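Local coordinates for protein putative aldo/keto reductase (Salmonella enterica subsp. enterica serovar Typhimurium, PDB 4R9O) that probably acts as an NADP-dependent oxidoreductase of the aldo/keto reductase family, built on a TIM barrel, at residues L45-T50 with A274-E279; A70-P75 with N119-Y124; V248-I253 with P262-G267. One frame throughout, in Å; residues are numbered along the deposited sequence.

Contacts 1 and 3 are neighbours, with centres 10 Å apart, and they touch. A275 of contact 1 lies against the Y250 ring of contact 3, with A275 CB 3.4 Å from Y250 CE2. Strand 261-264 and helix 269-276 follow each other in the chain, so the two contacts share this part of the barrel. Contact 3 runs into S266 and G267, which probably bind NADP(+). In contact 1, the L276 side chain is about 11 Å from that of S266. Contact 2 stands apart, its centre 23 Å from that of contact 1 and 27 Å from that of contact 3. Its L120 side chain is about 9 Å from that of Y58, the likely proton donor.

Contact 1 (L45-T50 with A274-E279); sequences LDLGVT and AALEAE
L47 and V49 meet L276 where helix 34-46 of the TIM barrel turns toward strand 51-53. L276 belongs to the end of helix 269-276, so the contact joins parts far apart in sequence. Along the first segment, L45 comes first and closes the turn: its carbonyl O accepts a bond from G48 N at 2.9 Å. L47 then brings its base as well as one branch to the contact. L47 CB lies 3.5 Å from L276 CD1, and L47 CD1 lies 3.9 Å from the same methyl. The two leucine side chains cross at about a right angle. G48 takes a positive phi of 101° and ends the helix in a Schellman motif. This turns the chain to the buried V49. V49 CG2 stands anti to its own carbonyl carbon and faces the fork of L276, 4.0 Å from both L276 CD1 and L276 CD2. The V49 and L276 side chains also touch V5. No hydrogen bond crosses between the two segments, and the contact is wholly apolar. T50 continues toward the strand, and its OG1 is hydrogen-bonded to Q82 NE2 and R7 NH2.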
ATOM      1  N   LEU C  45     -25.411   5.330  36.713  1.00 35.70           N
ATOM      2  CA  LEU C  45     -25.004   6.316  37.711  1.00 36.44           C
ATOM      3  C   LEU C  45     -24.633   5.631  39.026  1.00 39.32           C
ATOM      4  O   LEU C  45     -23.603   5.932  39.629  1.00 39.07           O
ATOM      5  CB  LEU C  45     -26.137   7.320  37.931  1.00 40.45           C
ATOM      6  CG  LEU C  45     -25.888   8.828  38.015  1.00 42.32           C
ATOM      7  CD1 LEU C  45     -24.734   9.261  37.149  1.00 40.16           C
ATOM      8  CD2 LEU C  45     -27.152   9.577  37.607  1.00 39.78           C
ATOM      9  N   ASP C  46     -25.490   4.700  39.451  1.00 41.55           N
ATOM     10  CA  ASP C  46     -25.280   3.899  40.653  1.00 46.65           C
ATOM     11  C   ASP C  46     -23.999   3.086  40.606  1.00 45.16           C
ATOM     12  O   ASP C  46     -23.373   2.841  41.634  1.00 47.26           O
ATOM     13  CB  ASP C  46     -26.458   2.950  40.867  1.00 54.33           C
ATOM     14  CG  ASP C  46     -27.612   3.606  41.585  1.00 61.85           C
ATOM     15  OD1 ASP C  46     -27.351   4.463  42.458  1.00 64.74           O
ATOM     16  OD2 ASP C  46     -28.777   3.260  41.284  1.00 64.34           O
ATOM     17  N   LEU C  47     -23.620   2.650  39.410  1.00 42.30           N
ATOM     18  CA  LEU C  47     -22.396   1.879  39.237  1.00 41.58           C
ATOM     19  C   LEU C  47     -21.166   2.783  39.147  1.00 39.97           C
ATOM     20  O   LEU C  47     -20.037   2.293  39.124  1.00 40.71           O
ATOM     21  CB  LEU C  47     -22.491   0.999  37.989  1.00 40.05           C
ATOM     22  CG  LEU C  47     -23.697   0.057  37.931  1.00 41.89           C
ATOM     23  CD1 LEU C  47     -23.650  -0.823  36.686  1.00 41.03           C
ATOM     24  CD2 LEU C  47     -23.802  -0.782  39.200  1.00 44.25           C
ATOM     25  N   GLY C  48     -21.384   4.096  39.096  1.00 38.52           N
ATOM     26  CA  GLY C  48     -20.281   5.046  39.054  1.00 39.82           C
ATOM     27  C   GLY C  48     -19.981   5.616  37.678  1.00 40.61           C
ATOM     28  O   GLY C  48     -19.012   6.353  37.500  1.00 39.83           O
ATOM     29  N   VAL C  49     -20.811   5.278  36.696  1.00 39.43           N
ATOM     30  CA  VAL C  49     -20.645   5.822  35.351  1.00 36.56           C
ATOM     31  C   VAL C  49     -21.353   7.173  35.242  1.00 36.42           C
ATOM     32  O   VAL C  49     -22.571   7.231  35.069  1.00 40.58           O
ATOM     33  CB  VAL C  49     -21.192   4.862  34.279  1.00 33.36           C
ATOM     34  CG1 VAL C  49     -20.970   5.445  32.878  1.00 32.49           C
ATOM     35  CG2 VAL C  49     -20.544   3.490  34.416  1.00 33.11           C
ATOM     36  N   THR C  50     -20.588   8.256  35.352  1.00 33.27           N
ATOM     37  CA  THR C  50     -21.166   9.595  35.361  1.00 30.85           C
ATOM     38  C   THR C  50     -20.988  10.363  34.048  1.00 30.08           C
ATOM     39  O   THR C  50     -21.745  11.291  33.756  1.00 29.33           O
ATOM     40  CB  THR C  50     -20.569  10.433  36.507  1.00 32.10           C
ATOM     41  OG1 THR C  50     -19.156  10.569  36.315  1.00 33.33           O
ATOM     42  CG2 THR C  50     -20.848   9.765  37.863  1.00 31.93           C
ATOM     43  N   ALA C 274     -20.992  -5.775  33.269  1.00 62.65           N
ATOM     44  CA  ALA C 274     -19.958  -6.711  32.844  1.00 61.23           C
ATOM     45  C   ALA C 274     -18.763  -5.989  32.241  1.00 58.54           C
ATOM     46  O   ALA C 274     -17.700  -6.567  32.088  1.00 56.26           O
ATOM     47  CB  ALA C 274     -20.523  -7.716  31.848  1.00 61.38           C
ATOM     48  N   ALA C 275     -18.938  -4.727  31.880  1.00 58.62           N
ATOM     49  CA  ALA C 275     -17.826  -3.949  31.362  1.00 56.43           C
ATOM     50  C   ALA C 275     -16.957  -3.453  32.511  1.00 54.66           C
ATOM     51  O   ALA C 275     -15.733  -3.500  32.447  1.00 52.94           O
ATOM     52  CB  ALA C 275     -18.334  -2.780  30.531  1.00 56.42           C
ATOM     53  N   LEU C 276     -17.607  -2.991  33.570  1.00 56.09           N
ATOM     54  CA  LEU C 276     -16.917  -2.338  34.675  1.00 56.19           C
ATOM     55  C   LEU C 276     -16.020  -3.288  35.452  1.00 57.26           C
ATOM     56  O   LEU C 276     -15.091  -2.856  36.128  1.00 59.83           O
ATOM     57  CB  LEU C 276     -17.936  -1.694  35.612  1.00 57.26           C
ATOM     58  CG  LEU C 276     -18.960  -0.825  34.876  1.00 56.34           C
ATOM     59  CD1 LEU C 276     -19.938  -0.178  35.844  1.00 57.43           C
ATOM     60  CD2 LEU C 276     -18.260   0.228  34.009  1.00 53.52           C
ATOM     61  N   GLU C 277     -16.295  -4.585  35.347  1.00 55.39           N
ATOM     62  CA  GLU C 277     -15.496  -5.596  36.028  1.00 54.46           C
ATOM     63  C   GLU C 277     -14.076  -5.708  35.455  1.00 51.60           C
ATOM     64  O   GLU C 277     -13.207  -6.337  36.062  1.00 51.81           O
ATOM     65  CB  GLU C 277     -16.202  -6.954  35.962  1.00 57.25           C
ATOM     66  CG  GLU C 277     -17.530  -6.986  36.717  1.00 62.24           C
ATOM     67  CD  GLU C 277     -18.204  -8.347  36.683  1.00 66.87           C
ATOM     68  OE1 GLU C 277     -19.279  -8.491  37.306  1.00 70.55           O
ATOM     69  OE2 GLU C 277     -17.666  -9.268  36.034  1.00 67.18           O
ATOM     70  N   ALA C 278     -13.836  -5.095  34.296  1.00 48.23           N
ATOM     71  CA  ALA C 278     -12.506  -5.123  33.692  1.00 45.37           C
ATOM     72  C   ALA C 278     -11.473  -4.377  34.537  1.00 45.16           C
ATOM     73  O   ALA C 278     -10.289  -4.699  34.487  1.00 47.51           O
ATOM     74  CB  ALA C 278     -12.548  -4.553  32.282  1.00 40.77           C
ATOM     75  N   GLU C 279     -11.922  -3.392  35.313  1.00 46.10           N
ATOM     76  CA  GLU C 279     -11.038  -2.630  36.201  1.00 50.12           C
ATOM     77  C   GLU C 279     -10.244  -3.511  37.175  1.00 51.07           C
ATOM     78  O   GLU C 279      -9.177  -3.108  37.643  1.00 50.87           O
ATOM     79  CB  GLU C 279     -11.837  -1.592  37.008  1.00 54.58           C
ATOM     80  CG  GLU C 279     -12.210  -0.321  36.237  1.00 58.16           C
ATOM     81  CD  GLU C 279     -12.169   0.947  37.099  1.00 63.70           C
ATOM     82  OE1 GLU C 279     -11.100   1.254  37.676  1.00 67.81           O
ATOM     83  OE2 GLU C 279     -13.205   1.642  37.192  1.00 63.15           O
TER

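Contact 2 (A70-P75 with N119-Y124)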
ATOM      1  N   ALA C  70     -35.449  12.727  29.102  1.00 39.67           N
ATOM      2  CA  ALA C  70     -35.211  12.018  30.355  1.00 39.09           C
ATOM      3  C   ALA C  70     -34.750  12.987  31.435  1.00 40.25           C
ATOM      4  O   ALA C  70     -35.209  12.923  32.577  1.00 43.66           O
ATOM      5  CB  ALA C  70     -34.186  10.909  30.167  1.00 34.53           C
ATOM      6  N   LEU C  71     -33.849  13.893  31.068  1.00 35.94           N
ATOM      7  CA  LEU C  71     -33.372  14.910  32.003  1.00 38.04           C
ATOM      8  C   LEU C  71     -34.489  15.840  32.470  1.00 42.10           C
ATOM      9  O   LEU C  71     -34.426  16.387  33.572  1.00 43.24           O
ATOM     10  CB  LEU C  71     -32.246  15.734  31.373  1.00 38.21           C
ATOM     11  CG  LEU C  71     -30.934  14.993  31.168  1.00 35.99           C
ATOM     12  CD1 LEU C  71     -29.826  15.947  30.701  1.00 37.41           C
ATOM     13  CD2 LEU C  71     -30.534  14.248  32.443  1.00 36.19           C
ATOM     14  N   THR C  72     -35.505  16.022  31.632  1.00 41.65           N
ATOM     15  CA  THR C  72     -36.618  16.887  31.984  1.00 43.99           C
ATOM     16  C   THR C  72     -37.509  16.194  33.013  1.00 45.24           C
ATOM     17  O   THR C  72     -38.012  16.836  33.923  1.00 46.58           O
ATOM     18  CB  THR C  72     -37.444  17.290  30.743  1.00 43.18           C
ATOM     19  OG1 THR C  72     -36.637  18.094  29.872  1.00 42.89           O
ATOM     20  CG2 THR C  72     -38.679  18.080  31.146  1.00 43.17           C
ATOM     21  N   LEU C  73     -37.670  14.882  32.882  1.00 45.89           N
ATOM     22  CA  LEU C  73     -38.432  14.100  33.856  1.00 48.64           C
ATOM     23  C   LEU C  73     -37.682  13.950  35.179  1.00 51.52           C
ATOM     24  O   LEU C  73     -38.296  13.776  36.229  1.00 55.20           O
ATOM     25  CB  LEU C  73     -38.764  12.718  33.298  1.00 47.08           C
ATOM     26  CG  LEU C  73     -39.714  12.656  32.106  1.00 48.25           C
ATOM     27  CD1 LEU C  73     -39.809  11.238  31.575  1.00 49.23           C
ATOM     28  CD2 LEU C  73     -41.085  13.182  32.485  1.00 49.20           C
ATOM     29  N   ALA C  74     -36.356  14.011  35.124  1.00 48.90           N
ATOM     30  CA  ALA C  74     -35.531  13.838  36.316  1.00 50.15           C
ATOM     31  C   ALA C  74     -34.387  14.854  36.357  1.00 51.53           C
ATOM     32  O   ALA C  74     -33.231  14.497  36.122  1.00 49.44           O
ATOM     33  CB  ALA C  74     -34.982  12.418  36.373  1.00 47.23           C
ATOM     34  N   PRO C  75     -34.708  16.126  36.668  1.00 54.20           N
ATOM     35  CA  PRO C  75     -33.773  17.261  36.583  1.00 53.18           C
ATOM     36  C   PRO C  75     -32.633  17.214  37.594  1.00 53.54           C
ATOM     37  O   PRO C  75     -31.645  17.925  37.419  1.00 55.93           O
ATOM     38  CB  PRO C  75     -34.673  18.471  36.850  1.00 54.67           C
ATOM     39  CG  PRO C  75     -35.798  17.931  37.646  1.00 55.39           C
ATOM     40  CD  PRO C  75     -36.048  16.558  37.102  1.00 54.83           C
ATOM     41  N   ASN C 119     -31.617  20.857  23.207  1.00 34.98           N
ATOM     42  CA  ASN C 119     -31.949  19.438  23.088  1.00 36.00           C
ATOM     43  C   ASN C 119     -31.812  18.682  24.397  1.00 36.20           C
ATOM     44  O   ASN C 119     -32.728  17.965  24.811  1.00 36.03           O
ATOM     45  CB  ASN C 119     -31.071  18.764  22.035  1.00 33.86           C
ATOM     46  CG  ASN C 119     -31.410  19.212  20.641  1.00 36.03           C
ATOM     47  OD1 ASN C 119     -32.514  19.680  20.390  1.00 38.05           O
ATOM     48  ND2 ASN C 119     -30.469  19.072  19.726  1.00 36.46           N
ATOM     49  N   LEU C 120     -30.664  18.854  25.044  1.00 32.68           N
ATOM     50  CA  LEU C 120     -30.351  18.140  26.277  1.00 35.85           C
ATOM     51  C   LEU C 120     -31.074  18.734  27.489  1.00 38.26           C
ATOM     52  O   LEU C 120     -30.975  18.202  28.592  1.00 42.54           O
ATOM     53  CB  LEU C 120     -28.838  18.142  26.516  1.00 34.58           C
ATOM     54  CG  LEU C 120     -28.001  17.397  25.464  1.00 32.51           C
ATOM     55  CD1 LEU C 120     -26.513  17.754  25.546  1.00 29.87           C
ATOM     56  CD2 LEU C 120     -28.197  15.887  25.595  1.00 32.03           C
ATOM     57  N   ALA C 121     -31.787  19.835  27.267  1.00 37.46           N
ATOM     58  CA  ALA C 121     -32.512  20.556  28.316  1.00 42.25           C
ATOM     59  C   ALA C 121     -31.611  20.916  29.496  1.00 42.36           C
ATOM     60  O   ALA C 121     -31.936  20.628  30.653  1.00 40.79           O
ATOM     61  CB  ALA C 121     -33.722  19.738  28.796  1.00 44.55           C
ATOM     62  N   THR C 122     -30.485  21.559  29.195  1.00 41.32           N
ATOM     63  CA  THR C 122     -29.534  21.979  30.220  1.00 41.55           C
ATOM     64  C   THR C 122     -28.860  23.290  29.804  1.00 42.51           C
ATOM     65  O   THR C 122     -28.850  23.635  28.620  1.00 42.43           O
ATOM     66  CB  THR C 122     -28.462  20.901  30.477  1.00 37.32           C
ATOM     67  OG1 THR C 122     -27.659  21.285  31.599  1.00 36.36           O
ATOM     68  CG2 THR C 122     -27.566  20.728  29.250  1.00 34.53           C
ATOM     69  N   ASP C 123     -28.303  24.025  30.763  1.00 41.92           N
ATOM     70  CA  ASP C 123     -27.731  25.329  30.439  1.00 42.38           C
ATOM     71  C   ASP C 123     -26.220  25.313  30.279  1.00 39.12           C
ATOM     72  O   ASP C 123     -25.630  26.354  30.010  1.00 40.12           O
ATOM     73  CB  ASP C 123     -28.110  26.370  31.492  1.00 49.53           C
ATOM     74  CG  ASP C 123     -27.699  25.970  32.891  1.00 54.16           C
ATOM     75  OD1 ASP C 123     -27.952  26.766  33.821  1.00 59.76           O
ATOM     76  OD2 ASP C 123     -27.141  24.866  33.070  1.00 52.79           O
ATOM     77  N   TYR C 124     -25.588  24.150  30.447  1.00 35.97           N
ATOM     78  CA  TYR C 124     -24.155  24.044  30.167  1.00 33.12           C
ATOM     79  C   TYR C 124     -23.762  22.641  29.723  1.00 30.88           C
ATOM     80  O   TYR C 124     -24.414  21.655  30.085  1.00 31.33           O
ATOM     81  CB  TYR C 124     -23.324  24.455  31.391  1.00 36.62           C
ATOM     82  CG  TYR C 124     -23.262  23.402  32.479  1.00 41.42           C
ATOM     83  CD1 TYR C 124     -22.187  22.521  32.566  1.00 42.34           C
ATOM     84  CD2 TYR C 124     -24.285  23.282  33.414  1.00 44.54           C
ATOM     85  CE1 TYR C 124     -22.138  21.551  33.558  1.00 44.28           C
ATOM     86  CE2 TYR C 124     -24.242  22.322  34.402  1.00 47.20           C
ATOM     87  CZ  TYR C 124     -23.169  21.459  34.473  1.00 46.02           C
ATOM     88  OH  TYR C 124     -23.135  20.504  35.463  1.00 46.97           O
TER
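The flat group that L71 meets is the peptide carbonyl of L120. L71 CD1 lies 3.3 Å from L120 O, beyond the end of the carbonyl and somewhat off its line, with an angle of about 154° at the oxygen. L71 CB is farther from the same oxygen, at 3.9 Å. The approach is a van der Waals contact of a methyl with a carbonyl. The aromatic ring of the second segment is that of Y124. D123 OD2 lies at its edge, in the ring plane, 3.3 Å from Y124 CD2. R78 and R156 make cation-pi contacts with this ring.

The contact belongs to the outer layer of the TIM barrel. Helices 63-73 and 106-119 end here, and the chain then runs on to strands 82-90 and 125-130. A121 ends helix 106-119 in a Schellman motif with a positive phi of 54°. Its methyl points toward helix 63-73 and lies 3.5 Å from T72 OG1. That hydroxyl has its polar partner within its own helix. With chi1 -65°, T72 OG1 sits beside the backbone N and turns back along the helix to its hydrogen bond with G68 O. T72 and A121 form the exposed margin of the contact, whereas L71 and L120 are buried. No hydrogen bond crosses between the two segments. Deeper in, the L71 and L120 side chains both rest on I83 of strand 82-90. L71 also touches L77 and L81, in the loop before that strand. Polar bonds lie nearby: N119 ND2 binds E64 OE1, and T122 OG1 binds R78 NH2.

Contact 3 (V248-I253 with P262-G267)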
ATOM      1  N   VAL C 248     -12.239  -8.974  28.918  1.00 38.14           N
ATOM      2  CA  VAL C 248     -10.857  -9.146  28.490  1.00 35.57           C
ATOM      3  C   VAL C 248     -10.468  -8.022  27.527  1.00 32.57           C
ATOM      4  O   VAL C 248      -9.432  -7.394  27.695  1.00 29.35           O
ATOM      5  CB  VAL C 248     -10.640 -10.525  27.832  1.00 35.88           C
ATOM      6  CG1 VAL C 248      -9.185 -10.688  27.375  1.00 33.06           C
ATOM      7  CG2 VAL C 248     -11.029 -11.637  28.809  1.00 36.16           C
ATOM      8  N   VAL C 249     -11.316  -7.750  26.540  1.00 33.51           N
ATOM      9  CA  VAL C 249     -11.053  -6.674  25.581  1.00 30.25           C
ATOM     10  C   VAL C 249     -10.940  -5.311  26.276  1.00 31.86           C
ATOM     11  O   VAL C 249     -10.020  -4.550  25.999  1.00 29.15           O
ATOM     12  CB  VAL C 249     -12.146  -6.598  24.502  1.00 31.57           C
ATOM     13  CG1 VAL C 249     -11.941  -5.372  23.609  1.00 30.12           C
ATOM     14  CG2 VAL C 249     -12.169  -7.883  23.680  1.00 33.72           C
ATOM     15  N   TYR C 250     -11.869  -4.995  27.175  1.00 34.34           N
ATOM     16  CA  TYR C 250     -11.792  -3.724  27.907  1.00 33.92           C
ATOM     17  C   TYR C 250     -10.496  -3.635  28.731  1.00 33.79           C
ATOM     18  O   TYR C 250      -9.858  -2.579  28.797  1.00 34.17           O
ATOM     19  CB  TYR C 250     -13.018  -3.542  28.816  1.00 34.31           C
ATOM     20  CG  TYR C 250     -14.295  -3.188  28.065  1.00 35.37           C
ATOM     21  CD1 TYR C 250     -14.302  -2.194  27.091  1.00 35.78           C
ATOM     22  CD2 TYR C 250     -15.485  -3.855  28.327  1.00 38.82           C
ATOM     23  CE1 TYR C 250     -15.475  -1.873  26.399  1.00 38.94           C
ATOM     24  CE2 TYR C 250     -16.653  -3.550  27.643  1.00 41.93           C
ATOM     25  CZ  TYR C 250     -16.645  -2.559  26.683  1.00 41.26           C
ATOM     26  OH  TYR C 250     -17.815  -2.265  26.016  1.00 44.25           O
ATOM     27  N   ALA C 251     -10.116  -4.747  29.358  1.00 33.13           N
ATOM     28  CA  ALA C 251      -8.905  -4.804  30.170  1.00 29.56           C
ATOM     29  C   ALA C 251      -7.685  -4.550  29.291  1.00 29.96           C
ATOM     30  O   ALA C 251      -6.738  -3.878  29.697  1.00 30.40           O
ATOM     31  CB  ALA C 251      -8.797  -6.157  30.883  1.00 29.86           C
ATOM     32  N   TRP C 252      -7.742  -5.067  28.067  1.00 29.22           N
ATOM     33  CA  TRP C 252      -6.676  -4.915  27.083  1.00 28.07           C
ATOM     34  C   TRP C 252      -6.460  -3.448  26.712  1.00 28.71           C
ATOM     35  O   TRP C 252      -5.323  -2.986  26.565  1.00 25.87           O
ATOM     36  CB  TRP C 252      -7.016  -5.734  25.834  1.00 27.05           C
ATOM     37  CG  TRP C 252      -5.946  -5.781  24.779  1.00 27.00           C
ATOM     38  CD1 TRP C 252      -4.969  -6.726  24.649  1.00 27.79           C
ATOM     39  CD2 TRP C 252      -5.760  -4.860  23.694  1.00 26.22           C
ATOM     40  NE1 TRP C 252      -4.177  -6.444  23.563  1.00 26.31           N
ATOM     41  CE2 TRP C 252      -4.640  -5.303  22.957  1.00 25.48           C
ATOM     42  CE3 TRP C 252      -6.416  -3.689  23.287  1.00 27.84           C
ATOM     43  CZ2 TRP C 252      -4.172  -4.631  21.827  1.00 26.41           C
ATOM     44  CZ3 TRP C 252      -5.949  -3.017  22.157  1.00 30.13           C
ATOM     45  CH2 TRP C 252      -4.833  -3.490  21.447  1.00 27.67           C
ATOM     46  N   ILE C 253      -7.570  -2.734  26.542  1.00 27.97           N
ATOM     47  CA  ILE C 253      -7.561  -1.310  26.228  1.00 26.99           C
ATOM     48  C   ILE C 253      -7.065  -0.476  27.414  1.00 26.37           C
ATOM     49  O   ILE C 253      -6.249   0.436  27.254  1.00 24.16           O
ATOM     50  CB  ILE C 253      -8.978  -0.842  25.823  1.00 29.32           C
ATOM     51  CG1 ILE C 253      -9.358  -1.417  24.455  1.00 31.64           C
ATOM     52  CG2 ILE C 253      -9.081   0.678  25.818  1.00 27.99           C
ATOM     53  CD1 ILE C 253     -10.791  -1.123  24.060  1.00 37.32           C
ATOM     54  N   PRO C 262     -12.739   3.927  28.140  1.00 29.32           N
ATOM     55  CA  PRO C 262     -13.582   3.195  27.180  1.00 27.91           C
ATOM     56  C   PRO C 262     -15.023   3.688  27.161  1.00 29.07           C
ATOM     57  O   PRO C 262     -15.628   3.879  28.219  1.00 31.35           O
ATOM     58  CB  PRO C 262     -13.512   1.742  27.674  1.00 28.09           C
ATOM     59  CG  PRO C 262     -12.267   1.681  28.537  1.00 27.01           C
ATOM     60  CD  PRO C 262     -12.184   3.041  29.182  1.00 28.51           C
ATOM     61  N   ILE C 263     -15.560   3.901  25.960  1.00 28.47           N
ATOM     62  CA  ILE C 263     -16.967   4.255  25.790  1.00 31.68           C
ATOM     63  C   ILE C 263     -17.781   2.997  25.579  1.00 33.25           C
ATOM     64  O   ILE C 263     -17.521   2.239  24.642  1.00 35.32           O
ATOM     65  CB  ILE C 263     -17.191   5.201  24.591  1.00 30.61           C
ATOM     66  CG1 ILE C 263     -16.367   6.481  24.763  1.00 31.82           C
ATOM     67  CG2 ILE C 263     -18.686   5.494  24.404  1.00 30.41           C
ATOM     68  CD1 ILE C 263     -16.265   7.316  23.490  1.00 33.49           C
ATOM     69  N   ILE C 264     -18.742   2.768  26.468  1.00 32.88           N
ATOM     70  CA  ILE C 264     -19.636   1.626  26.377  1.00 35.19           C
ATOM     71  C   ILE C 264     -20.880   2.069  25.621  1.00 35.86           C
ATOM     72  O   ILE C 264     -21.415   3.143  25.894  1.00 36.72           O
ATOM     73  CB  ILE C 264     -20.045   1.100  27.770  1.00 38.27           C
ATOM     74  CG1 ILE C 264     -18.847   1.067  28.720  1.00 39.72           C
ATOM     75  CG2 ILE C 264     -20.731  -0.263  27.665  1.00 40.99           C
ATOM     76  CD1 ILE C 264     -19.255   0.874  30.172  1.00 41.87           C
ATOM     77  N   GLY C 265     -21.348   1.250  24.684  1.00 35.34           N
ATOM     78  CA  GLY C 265     -22.475   1.636  23.855  1.00 35.50           C
ATOM     79  C   GLY C 265     -23.718   0.782  23.992  1.00 49.47           C
ATOM     80  O   GLY C 265     -24.688   0.973  23.256  1.00 53.63           O
ATOM     81  N   SER C 266     -23.696  -0.164  24.926  1.00 49.52           N
ATOM     82  CA  SER C 266     -24.812  -1.092  25.096  1.00 50.75           C
ATOM     83  C   SER C 266     -25.908  -0.519  25.990  1.00 51.42           C
ATOM     84  O   SER C 266     -25.636  -0.053  27.096  1.00 50.85           O
ATOM     85  CB  SER C 266     -24.320  -2.422  25.676  1.00 51.55           C
ATOM     86  OG  SER C 266     -25.416  -3.232  26.091  1.00 56.04           O
ATOM     87  N   GLY C 267     -27.149  -0.584  25.514  1.00 52.49           N
ATOM     88  CA  GLY C 267     -28.288  -0.116  26.281  1.00 54.66           C
ATOM     89  C   GLY C 267     -28.773  -1.129  27.300  1.00 56.12           C
ATOM     90  O   GLY C 267     -29.838  -0.964  27.887  1.00 57.52           O
TER
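Y250 reaches from helix 245-254 to strand 261-264 and meets P262 and I264 with different parts of its side chain. The ring lies oblique to P262. Its ring carbon CD1 does the touching, 4.1 Å from P262 CB. The far end of the tyrosine goes on to I264. There Y250 OH is 3.9 Å from I264 CG2, and the two side chains cross at about a right angle. The CB of Y250 does not aim at the strand. With CG anti to the carbonyl carbon, chi1 -74°, the long ring swings over and its end makes up the distance. I253 lies one turn further along the helix and does point toward the strand. Its CG2 comes 4.3 Å from P262 CG, so the proline ring is met by two side chains from the helix. No hydrogen bond crosses, and all four touching residues are buried.

P262 points toward the helix and I263 points away from it. This is the usual two-sided strand of a TIM barrel, with a helix packed on its outer side. The axes of helix 248-253 and strand 262-264 approach to 10.2 Å, with 150° between their directions, nearly antiparallel, as expected where a helix leads back to the next barrel strand. Beyond the strand the chain reaches S266 and G267, part of the probable NADP(+) site. S266 OG is hydrogen-bonded to K268 N, at the start of the next helical region. Helix 269-276 packs against I264 through A275 and L276. Strands 16-23 and 210-212 flank strand 261-264 through backbone bonds, and on the helix W252 stacks with W288 of helix 285-296.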